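Local coordinates for metallo-beta-lactamase family protein (PDB 3R2U) that probably acts as an iron-dependent hydrolase or sulfur-handling enzyme, combining a metallo-beta-lactamase domain with a rhodanese-like domain, at residues L302-K305 with E306-H309; Y332-Y335 with D336-I339; Q29-K33 with H34-A38. One frame throughout, in Å; residues are numbered along the deposited sequence. Where two conformers were deposited one is given.

Contact 1 of 3, residues L302-K305 with E306-H309; sequences LRSK and EAYH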
ATOM      1  N   LEU A 302     -12.538 -17.696  -3.539  1.00 19.70           N
ATOM      2  CA  LEU A 302     -11.177 -17.433  -3.062  1.00 19.53           C
ATOM      3  C   LEU A 302     -10.984 -17.445  -1.573  1.00 20.59           C
ATOM      4  O   LEU A 302      -9.854 -17.263  -1.108  1.00 21.44           O
ATOM      5  CB  LEU A 302     -10.732 -16.058  -3.570  1.00 20.09           C
ATOM      6  CG  LEU A 302     -10.751 -15.899  -5.083  1.00 18.08           C
ATOM      7  CD1 LEU A 302     -10.483 -14.458  -5.443  1.00 18.09           C
ATOM      8  CD2 LEU A 302      -9.739 -16.816  -5.743  1.00 19.34           C
ATOM      9  N   ARG A 303     -12.062 -17.651  -0.808  1.00 21.03           N
ATOM     10  CA  ARG A 303     -11.951 -17.623   0.647  1.00 21.46           C
ATOM     11  C   ARG A 303     -11.278 -18.882   1.200  1.00 21.75           C
ATOM     12  O   ARG A 303     -11.024 -19.838   0.474  1.00 19.91           O
ATOM     13  CB  ARG A 303     -13.337 -17.446   1.287  1.00 22.30           C
ATOM     14  CG  ARG A 303     -14.040 -16.132   0.933  1.00 23.70           C
ATOM     15  CD  ARG A 303     -15.433 -16.127   1.497  1.00 23.75           C
ATOM     16  NE  ARG A 303     -16.189 -17.222   0.905  1.00 24.71           N
ATOM     17  CZ  ARG A 303     -17.207 -17.847   1.489  1.00 25.41           C
ATOM     18  NH1 ARG A 303     -17.617 -17.500   2.695  1.00 29.33           N
ATOM     19  NH2 ARG A 303     -17.800 -18.846   0.861  1.00 27.49           N
ATOM     20  N   SER A 304     -10.966 -18.847   2.491  1.00 23.18           N
ATOM     21  CA  SER A 304     -10.363 -19.987   3.175  1.00 24.79           C
ATOM     22  C   SER A 304     -11.308 -21.187   3.126  1.00 24.92           C
ATOM     23  O   SER A 304     -12.544 -21.032   2.990  1.00 24.62           O
ATOM     24  CB  SER A 304     -10.073 -19.655   4.639  1.00 25.70           C
ATOM     25  OG  SER A 304     -11.285 -19.509   5.387  1.00 25.31           O
ATOM     26  N   LYS A 305     -10.742 -22.381   3.243  1.00 25.56           N
ATOM     27  CA  LYS A 305     -11.573 -23.580   3.273  1.00 26.34           C
ATOM     28  C   LYS A 305     -12.551 -23.528   4.452  1.00 25.78           C
ATOM     29  O   LYS A 305     -13.666 -24.022   4.332  1.00 26.41           O
ATOM     30  CB  LYS A 305     -10.743 -24.871   3.255  1.00 28.09           C
ATOM     31  CG  LYS A 305      -9.905 -25.136   4.475  1.00 34.21           C
ATOM     32  CD  LYS A 305      -9.113 -26.446   4.326  1.00 40.20           C
ATOM     33  CE  LYS A 305      -8.390 -26.837   5.631  1.00 43.95           C
ATOM     34  NZ  LYS A 305      -7.439 -25.772   6.059  1.00 46.07           N
ATOM     35  N   GLU A 306     -12.164 -22.946   5.587  0.70 27.08           N
ATOM     36  CA  GLU A 306     -13.115 -22.874   6.698  0.70 28.22           C
ATOM     37  C   GLU A 306     -14.252 -21.882   6.427  0.70 26.42           C
ATOM     38  O   GLU A 306     -15.385 -22.131   6.823  0.70 27.33           O
ATOM     39  CB  GLU A 306     -12.479 -22.698   8.095  0.70 31.43           C
ATOM     40  CG  GLU A 306     -11.189 -21.960   8.172  0.70 35.55           C
ATOM     41  CD  GLU A 306     -10.006 -22.797   7.748  0.70 39.60           C
ATOM     42  OE1 GLU A 306      -9.927 -23.980   8.151  0.70 44.84           O
ATOM     43  OE2 GLU A 306      -9.149 -22.260   7.024  0.70 42.24           O
ATOM     44  N   ALA A 307     -13.967 -20.773   5.756  1.00 24.29           N
ATOM     45  CA  ALA A 307     -15.033 -19.829   5.392  1.00 24.60           C
ATOM     46  C   ALA A 307     -15.993 -20.506   4.417  1.00 24.28           C
ATOM     47  O   ALA A 307     -17.207 -20.403   4.543  1.00 24.09           O
ATOM     48  CB  ALA A 307     -14.453 -18.535   4.747  1.00 21.60           C
ATOM     49  N   TYR A 308     -15.426 -21.198   3.441  1.00 24.31           N
ATOM     50  CA  TYR A 308     -16.211 -21.884   2.435  1.00 25.67           C
ATOM     51  C   TYR A 308     -17.132 -22.869   3.113  1.00 27.10           C
ATOM     52  O   TYR A 308     -18.315 -22.899   2.826  1.00 27.32           O
ATOM     53  CB  TYR A 308     -15.294 -22.578   1.418  1.00 25.36           C
ATOM     54  CG  TYR A 308     -16.016 -23.194   0.251  1.00 22.98           C
ATOM     55  CD1 TYR A 308     -16.471 -22.405  -0.788  1.00 22.90           C
ATOM     56  CD2 TYR A 308     -16.224 -24.568   0.176  1.00 28.00           C
ATOM     57  CE1 TYR A 308     -17.118 -22.947  -1.865  1.00 25.04           C
ATOM     58  CE2 TYR A 308     -16.886 -25.136  -0.909  1.00 27.87           C
ATOM     59  CZ  TYR A 308     -17.330 -24.309  -1.926  1.00 29.29           C
ATOM     60  OH  TYR A 308     -17.966 -24.826  -3.016  1.00 32.24           O
ATOM     61  N   HIS A 309     -16.592 -23.651   4.040  1.00 30.73           N
ATOM     62  CA  HIS A 309     -17.389 -24.645   4.783  1.00 32.49           C
ATOM     63  C   HIS A 309     -18.475 -23.958   5.623  1.00 33.76           C
ATOM     64  O   HIS A 309     -19.588 -24.460   5.752  1.00 32.69           O
ATOM     65  CB  HIS A 309     -16.478 -25.497   5.678  1.00 34.51           C
ATOM     66  CG  HIS A 309     -17.202 -26.568   6.434  1.00 40.29           C
ATOM     67  ND1 HIS A 309     -17.698 -26.378   7.710  1.00 48.75           N
ATOM     68  CD2 HIS A 309     -17.518 -27.842   6.095  1.00 44.82           C
ATOM     69  CE1 HIS A 309     -18.289 -27.488   8.121  1.00 48.10           C
ATOM     70  NE2 HIS A 309     -18.195 -28.390   7.160  1.00 46.64           N
TER
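Residues S304 and K305 start a helix by passing their carbonyls to the next turn: Y308 N reaches S304 O at 2.9 Å and H309 N reaches K305 O at 3.0 Å. This is an N-capped helix start, helix 305-310 following strand 298-301, and the local sequence and the four-stranded parallel sheet beside it are consistent with a rhodanese-like fold. S304 is the N-cap. Its OG accepts from A307 N at 3.0 Å with an N-H...O angle of 157°; chi1 of 69° places OG between the backbone N and the carbonyl carbon of its own residue, facing the A307 N-H. The same oxygen also lies in van der Waals contact with the A307 methyl group, S304 OG to A307 CB at 3.4 Å.

R303 leans on the same turn. Its CB lies 3.8 Å from A307 CB, and the chain then bends at chi3 to bring the flat guanidinium alongside the backbone, with A307 C and Y308 CA over one face. The group's main polar partners lie elsewhere: NH2 makes a salt bridge to D301 OD2 and a hydrogen bond to G311 O, which probably hold its rotation. Y308 sends its ring away from the turn, where OH bonds T316 O and the ring stacks on H312.

Around A307 the surface is covered by a second subunit, whose own A307 packs against this one. K305 and E306 slant across each other at the outer side. Because E306 has two conformers, their salt bridge is doubtful, and it is long as well, with K305 NZ 3.7 Å from E306 OE1.

Contact 2 of 3, residues Y332-Y335 with D336-I339; sequences YLNY and DQEI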
ATOM      1  N   TYR A 332      -8.529 -27.072 -12.311  1.00 24.17           N
ATOM      2  CA  TYR A 332      -9.884 -26.653 -12.693  1.00 23.56           C
ATOM      3  C   TYR A 332      -9.974 -25.518 -13.699  1.00 23.56           C
ATOM      4  O   TYR A 332     -11.017 -25.354 -14.312  1.00 23.48           O
ATOM      5  CB  TYR A 332     -10.660 -26.197 -11.453  1.00 24.48           C
ATOM      6  CG  TYR A 332     -10.781 -27.254 -10.398  1.00 27.89           C
ATOM      7  CD1 TYR A 332      -9.873 -27.314  -9.350  1.00 31.37           C
ATOM      8  CD2 TYR A 332     -11.790 -28.206 -10.454  1.00 32.13           C
ATOM      9  CE1 TYR A 332      -9.964 -28.293  -8.387  1.00 34.24           C
ATOM     10  CE2 TYR A 332     -11.883 -29.198  -9.497  1.00 34.97           C
ATOM     11  CZ  TYR A 332     -10.966 -29.231  -8.469  1.00 35.49           C
ATOM     12  OH  TYR A 332     -11.050 -30.189  -7.507  1.00 45.48           O
ATOM     13  N   LEU A 333      -8.902 -24.747 -13.875  1.00 21.91           N
ATOM     14  CA  LEU A 333      -8.951 -23.587 -14.758  1.00 23.82           C
ATOM     15  C   LEU A 333      -9.204 -24.026 -16.178  1.00 22.93           C
ATOM     16  O   LEU A 333      -8.518 -24.895 -16.681  1.00 25.03           O
ATOM     17  CB  LEU A 333      -7.636 -22.777 -14.692  1.00 23.39           C
ATOM     18  CG  LEU A 333      -7.664 -21.375 -15.327  1.00 26.47           C
ATOM     19  CD1 LEU A 333      -8.642 -20.465 -14.623  1.00 27.53           C
ATOM     20  CD2 LEU A 333      -6.292 -20.744 -15.311  1.00 25.06           C
ATOM     21  N   ASN A 334     -10.225 -23.462 -16.803  1.00 21.79           N
ATOM     22  CA  ASN A 334     -10.499 -23.741 -18.206  1.00 21.45           C
ATOM     23  C   ASN A 334     -10.128 -22.465 -19.009  1.00 21.58           C
ATOM     24  O   ASN A 334     -10.829 -21.436 -18.932  1.00 18.54           O
ATOM     25  CB  ASN A 334     -11.962 -24.131 -18.382  1.00 22.24           C
ATOM     26  CG  ASN A 334     -12.275 -24.596 -19.775  1.00 22.91           C
ATOM     27  OD1 ASN A 334     -11.628 -24.197 -20.745  1.00 21.78           O
ATOM     28  ND2 ASN A 334     -13.279 -25.443 -19.887  1.00 23.53           N
ATOM     29  N   TYR A 335      -9.014 -22.529 -19.756  1.00 20.16           N
ATOM     30  CA  TYR A 335      -8.532 -21.374 -20.516  1.00 19.87           C
ATOM     31  C   TYR A 335      -9.460 -20.907 -21.623  1.00 20.51           C
ATOM     32  O   TYR A 335      -9.325 -19.791 -22.106  1.00 22.11           O
ATOM     33  CB  TYR A 335      -7.139 -21.651 -21.111  1.00 19.63           C
ATOM     34  CG  TYR A 335      -6.024 -21.606 -20.095  1.00 21.45           C
ATOM     35  CD1 TYR A 335      -5.814 -22.663 -19.222  1.00 22.12           C
ATOM     36  CD2 TYR A 335      -5.170 -20.507 -20.012  1.00 20.69           C
ATOM     37  CE1 TYR A 335      -4.800 -22.633 -18.307  1.00 22.55           C
ATOM     38  CE2 TYR A 335      -4.130 -20.483 -19.104  1.00 18.80           C
ATOM     39  CZ  TYR A 335      -3.961 -21.551 -18.247  1.00 22.70           C
ATOM     40  OH  TYR A 335      -2.964 -21.567 -17.309  1.00 26.04           O
ATOM     41  N   ASP A 336     -10.397 -21.750 -22.014  1.00 21.50           N
ATOM     42  CA  ASP A 336     -11.327 -21.439 -23.089  1.00 21.82           C
ATOM     43  C   ASP A 336     -12.598 -20.759 -22.593  1.00 22.94           C
ATOM     44  O   ASP A 336     -13.506 -20.484 -23.395  1.00 24.12           O
ATOM     45  CB  ASP A 336     -11.706 -22.732 -23.829  1.00 23.02           C
ATOM     46  CG  ASP A 336     -10.481 -23.483 -24.381  1.00 25.57           C
ATOM     47  OD1 ASP A 336      -9.507 -22.836 -24.763  1.00 31.87           O
ATOM     48  OD2 ASP A 336     -10.502 -24.723 -24.463  1.00 33.49           O
ATOM     49  N   GLN A 337     -12.708 -20.527 -21.284  1.00 20.78           N
ATOM     50  CA  GLN A 337     -13.913 -19.885 -20.755  1.00 20.89           C
ATOM     51  C   GLN A 337     -13.593 -18.681 -19.894  1.00 19.78           C
ATOM     52  O   GLN A 337     -12.532 -18.596 -19.285  1.00 19.74           O
ATOM     53  CB  GLN A 337     -14.714 -20.868 -19.889  1.00 20.66           C
ATOM     54  CG  GLN A 337     -15.146 -22.135 -20.597  1.00 22.53           C
ATOM     55  CD  GLN A 337     -16.044 -23.028 -19.743  1.00 23.24           C
ATOM     56  OE1 GLN A 337     -16.626 -22.590 -18.736  1.00 21.10           O
ATOM     57  NE2 GLN A 337     -16.198 -24.278 -20.174  1.00 18.97           N
ATOM     58  N   GLU A 338     -14.534 -17.763 -19.851  1.00 18.94           N
ATOM     59  CA  GLU A 338     -14.472 -16.631 -18.945  1.00 20.71           C
ATOM     60  C   GLU A 338     -14.937 -17.158 -17.587  1.00 19.74           C
ATOM     61  O   GLU A 338     -15.860 -17.969 -17.502  1.00 19.88           O
ATOM     62  CB  GLU A 338     -15.384 -15.497 -19.410  1.00 22.00           C
ATOM     63  CG  GLU A 338     -15.094 -15.005 -20.831  1.00 29.62           C
ATOM     64  CD  GLU A 338     -15.949 -13.779 -21.213  1.00 38.90           C
ATOM     65  OE1 GLU A 338     -16.600 -13.814 -22.280  1.00 47.19           O
ATOM     66  OE2 GLU A 338     -15.984 -12.795 -20.440  1.00 39.50           O
ATOM     67  N   ILE A 339     -14.314 -16.669 -16.527  1.00 18.84           N
ATOM     68  CA  ILE A 339     -14.556 -17.164 -15.182  1.00 18.53           C
ATOM     69  C   ILE A 339     -14.898 -16.058 -14.199  1.00 17.99           C
ATOM     70  O   ILE A 339     -14.431 -14.936 -14.354  1.00 17.51           O
ATOM     71  CB  ILE A 339     -13.253 -17.881 -14.748  1.00 20.25           C
ATOM     72  CG1 ILE A 339     -13.109 -19.164 -15.562  1.00 21.63           C
ATOM     73  CG2 ILE A 339     -13.186 -18.126 -13.258  1.00 20.24           C
ATOM     74  CD1 ILE A 339     -11.726 -19.765 -15.564  1.00 24.50           C
TER
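D336 and N334 meet first: D336 N donates to N334 OD1 at 3.0 Å, with the N-H...O angle at 151° and the donor tilted somewhat from the plane of the side-chain amide. N334 can offer this oxygen because its CG is anti to the backbone N (chi1 -173°), which turns the amide forward over the following peptide. The D336 carboxylate stands roughly crosswise to that amide, and D336 CB touches N334 OD1 at 3.4 Å.

Next comes Q337, whose backbone N donates to N334 O at 3.1 Å, approaching from above the carbonyl plane. That bond closes a type I beta turn from N334 to Q337, and the D336 bond adds an Asx turn over its first half, leaving N334 to hold the reversal with both of its oxygens. The Q337 side chain runs out extended and slants past the N334 side chain, the two amide planes 40° apart. N334 ND2 and Q337 NE2 come to 3.2 Å as a pair of donors, a proximity without a hydrogen bond. Y335, at the turn's second position, points its ring the other way, against helix 269-279, with OH bonded to I358 O.

The chain then enters strand 339-342 of the parallel sheet. I339 turns back toward L333, their side chains crossing at about a right angle. L333 CD1 and I339 CD1 are only 3.3 Å apart, tighter than usual for two methyl groups, and I339 CD1 also lies 3.9 Å from N334 O, while L298 and F300 of strand 298-301 also pack against I339.

Contact 3 of 3, residues Q29-K33 with H34-A38; sequences QFYDK and HLSQA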
ATOM      1  N   GLN A  29      17.752 -12.311  -7.350  1.00 18.23           N
ATOM      2  CA  GLN A  29      16.767 -13.332  -7.605  1.00 19.16           C
ATOM      3  C   GLN A  29      15.366 -12.801  -7.277  1.00 19.03           C
ATOM      4  O   GLN A  29      15.192 -12.035  -6.325  1.00 19.31           O
ATOM      5  CB  GLN A  29      17.086 -14.560  -6.750  1.00 19.84           C
ATOM      6  CG  GLN A  29      16.191 -15.782  -6.969  1.00 24.12           C
ATOM      7  CD  GLN A  29      15.155 -15.968  -5.867  1.00 32.08           C
ATOM      8  OE1 GLN A  29      14.590 -15.000  -5.335  1.00 35.23           O
ATOM      9  NE2 GLN A  29      14.928 -17.222  -5.493  1.00 30.50           N
ATOM     10  N   PHE A  30      14.387 -13.201  -8.080  1.00 18.65           N
ATOM     11  CA  PHE A  30      12.970 -12.830  -7.877  1.00 19.24           C
ATOM     12  C   PHE A  30      12.217 -14.135  -7.780  1.00 19.41           C
ATOM     13  O   PHE A  30      12.300 -14.962  -8.686  1.00 20.00           O
ATOM     14  CB  PHE A  30      12.421 -12.009  -9.063  1.00 18.71           C
ATOM     15  CG  PHE A  30      13.132 -10.693  -9.285  1.00 19.53           C
ATOM     16  CD1 PHE A  30      14.393 -10.658  -9.883  1.00 17.84           C
ATOM     17  CD2 PHE A  30      12.538  -9.499  -8.917  1.00 22.99           C
ATOM     18  CE1 PHE A  30      15.064  -9.443 -10.073  1.00 20.38           C
ATOM     19  CE2 PHE A  30      13.192  -8.272  -9.136  1.00 22.97           C
ATOM     20  CZ  PHE A  30      14.455  -8.252  -9.706  1.00 19.16           C
ATOM     21  N   TYR A  31      11.473 -14.328  -6.700  1.00 20.77           N
ATOM     22  CA  TYR A  31      10.760 -15.572  -6.504  1.00 21.57           C
ATOM     23  C   TYR A  31       9.286 -15.319  -6.410  1.00 21.17           C
ATOM     24  O   TYR A  31       8.858 -14.488  -5.619  1.00 21.63           O
ATOM     25  CB  TYR A  31      11.198 -16.241  -5.211  1.00 22.02           C
ATOM     26  CG  TYR A  31      10.812 -17.702  -5.161  1.00 25.47           C
ATOM     27  CD1 TYR A  31      11.485 -18.620  -5.973  1.00 28.01           C
ATOM     28  CD2 TYR A  31       9.808 -18.173  -4.318  1.00 27.39           C
ATOM     29  CE1 TYR A  31      11.183 -19.944  -5.961  1.00 29.60           C
ATOM     30  CE2 TYR A  31       9.483 -19.547  -4.293  1.00 29.42           C
ATOM     31  CZ  TYR A  31      10.197 -20.416  -5.132  1.00 29.53           C
ATOM     32  OH  TYR A  31       9.956 -21.761  -5.186  1.00 31.54           O
ATOM     33  N   ASP A  32       8.502 -16.006  -7.223  1.00 21.40           N
ATOM     34  CA  ASP A  32       7.050 -15.891  -7.091  1.00 22.83           C
ATOM     35  C   ASP A  32       6.586 -17.072  -6.254  1.00 23.09           C
ATOM     36  O   ASP A  32       6.747 -18.225  -6.643  1.00 24.30           O
ATOM     37  CB  ASP A  32       6.336 -15.883  -8.420  1.00 22.15           C
ATOM     38  CG  ASP A  32       4.828 -15.754  -8.240  1.00 24.51           C
ATOM     39  OD1 ASP A  32       4.188 -16.702  -7.714  1.00 24.50           O
ATOM     40  OD2 ASP A  32       4.293 -14.699  -8.593  1.00 23.69           O
ATOM     41  N   LYS A  33       6.018 -16.793  -5.100  1.00 26.34           N
ATOM     42  CA  LYS A  33       5.579 -17.870  -4.207  1.00 28.07           C
ATOM     43  C   LYS A  33       4.459 -18.756  -4.798  1.00 26.97           C
ATOM     44  O   LYS A  33       4.406 -19.967  -4.533  1.00 27.61           O
ATOM     45  CB  LYS A  33       5.132 -17.280  -2.880  1.00 30.20           C
ATOM     46  CG  LYS A  33       3.851 -16.429  -2.992  1.00 38.23           C
ATOM     47  CD  LYS A  33       3.350 -15.975  -1.631  1.00 44.90           C
ATOM     48  CE  LYS A  33       1.997 -15.288  -1.750  1.00 48.45           C
ATOM     49  NZ  LYS A  33       1.455 -14.913  -0.428  1.00 52.44           N
ATOM     50  N   HIS A  34       3.566 -18.181  -5.602  1.00 25.75           N
ATOM     51  CA  HIS A  34       2.455 -18.974  -6.172  1.00 23.48           C
ATOM     52  C   HIS A  34       2.928 -19.901  -7.272  1.00 22.26           C
ATOM     53  O   HIS A  34       2.472 -21.054  -7.389  1.00 22.18           O
ATOM     54  CB  HIS A  34       1.367 -18.070  -6.707  1.00 24.10           C
ATOM     55  CG  HIS A  34       0.698 -17.264  -5.652  1.00 25.32           C
ATOM     56  ND1 HIS A  34       0.887 -15.907  -5.520  1.00 23.13           N
ATOM     57  CD2 HIS A  34      -0.136 -17.632  -4.647  1.00 24.77           C
ATOM     58  CE1 HIS A  34       0.162 -15.466  -4.512  1.00 25.61           C
ATOM     59  NE2 HIS A  34      -0.461 -16.494  -3.962  1.00 24.73           N
ATOM     60  N   LEU A  35       3.866 -19.400  -8.061  1.00 21.78           N
ATOM     61  CA  LEU A  35       4.440 -20.160  -9.155  1.00 21.15           C
ATOM     62  C   LEU A  35       5.579 -21.079  -8.707  1.00 20.53           C
ATOM     63  O   LEU A  35       5.926 -21.995  -9.433  1.00 21.30           O
ATOM     64  CB  LEU A  35       5.004 -19.195 -10.213  1.00 20.40           C
ATOM     65  CG  LEU A  35       4.065 -18.152 -10.810  1.00 22.21           C
ATOM     66  CD1 LEU A  35       4.833 -17.228 -11.780  1.00 19.10           C
ATOM     67  CD2 LEU A  35       2.887 -18.824 -11.500  1.00 22.94           C
ATOM     68  N   SER A  36       6.161 -20.817  -7.528  1.00 21.67           N
ATOM     69  CA  SER A  36       7.363 -21.530  -7.037  1.00 21.32           C
ATOM     70  C   SER A  36       8.469 -21.367  -8.075  1.00 21.15           C
ATOM     71  O   SER A  36       9.270 -22.285  -8.324  1.00 21.30           O
ATOM     72  CB  SER A  36       7.105 -23.011  -6.804  1.00 23.21           C
ATOM     73  OG  SER A  36       6.201 -23.227  -5.744  1.00 24.67           O
ATOM     74  N   GLN A  37       8.532 -20.168  -8.644  1.00 20.70           N
ATOM     75  CA  GLN A  37       9.407 -19.876  -9.770  1.00 18.82           C
ATOM     76  C   GLN A  37      10.424 -18.804  -9.472  1.00 18.00           C
ATOM     77  O   GLN A  37      10.099 -17.773  -8.882  1.00 16.40           O
ATOM     78  CB  GLN A  37       8.510 -19.476 -10.948  1.00 18.65           C
ATOM     79  CG  GLN A  37       9.199 -19.323 -12.309  1.00 19.93           C
ATOM     80  CD  GLN A  37       9.730 -17.940 -12.592  1.00 19.19           C
ATOM     81  OE1 GLN A  37       9.279 -16.952 -12.006  1.00 22.81           O
ATOM     82  NE2 GLN A  37      10.688 -17.854 -13.512  1.00 18.43           N
ATOM     83  N   ALA A  38      11.658 -19.054  -9.921  1.00 17.03           N
ATOM     84  CA  ALA A  38      12.757 -18.134  -9.745  1.00 17.14           C
ATOM     85  C   ALA A  38      13.227 -17.550 -11.069  1.00 15.49           C
ATOM     86  O   ALA A  38      13.510 -18.285 -12.005  1.00 17.55           O
ATOM     87  CB  ALA A  38      13.934 -18.821  -9.044  1.00 15.50           C
TER
HETATM   88  O   HOH W   1      10.063 -14.969 -10.531  1.00 14.02           O
HETATM   89  O   HOH W   2       1.737 -14.400  -7.641  1.00 27.43           O
HETATM   90  O   HOH W   3      -1.642 -15.745  -1.553  1.00 24.07           O
HETATM   91  O   HOH W   4       6.653 -21.522  -3.607  1.00 39.94           O
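D32 and the residues just after it make up the tight part of this reversal, with D32 using both its backbone and its side chain. D32 N donates to Q37 O at 2.9 Å. Its own O takes S36 N at 2.8 Å and Q37 N at 3.3 Å, both weak bonds. With CG anti to the backbone N (chi1 -180°), the carboxylate swings over the loop, where OD1 receives L35 N at 2.7 Å on its anti side with an N-H...O angle of 161°, and H34 N in a weak, bent bond. The L35 side chain packs obliquely against the carboxylate group, L35 CG 3.6 Å from D32 CG.

The looser part is at Y31, K33 and the waters. At the exposed margin A38 CB lies in the plane of the Y31 ring, 3.9 Å from Y31 CD1, while Y31 OH bonds A221 O outside the turn. The extended K33 chain runs beside the H34 imidazole, pointing the same way, with K33 CG over one face 4.1 Å from the ring centroid, a CH-pi contact. H34 itself is buried, its ring stacked on Y321 and touching F325 and I326 of helix 325-329. Water bridges link H34 ND1 to D32 OD2 and, through a weak bond, H34 NE2 to K33 NZ; another ties K33 O to S36 OG, which also bonds A221 O.

S36 takes a left-handed backbone conformation (phi 57°), and it and Q37 both face D32. That is the G1 bulge, closing the beta hairpin of strands 25-32 and 37-44 at the edge of one metallo-beta-lactamase sheet.

How the contacts relate
None of the three contacts touches another; nearest atoms stay about 8 or 9 Å apart. Contacts 1 and 2 share the parallel sheet of the later part of the chain: contact 1 leaves strand 298-301 for a helix, and contact 2 leads into strand 339-342. Contact 3 belongs to the metallo-beta-lactamase part, nearest the chain centre, with its Q37 side chain about 9 Å from the iron, yet its H34 reaches Y321 and helix 325-329 of the later part. Contact 1 lies at the surface and meets a second subunit; the other two are partly buried. A side-chain oxygen grips backbone N-H in each, serine hydroxyl, asparagine amide or aspartate carboxylate; contact 3 adds strand pairing and bridging waters.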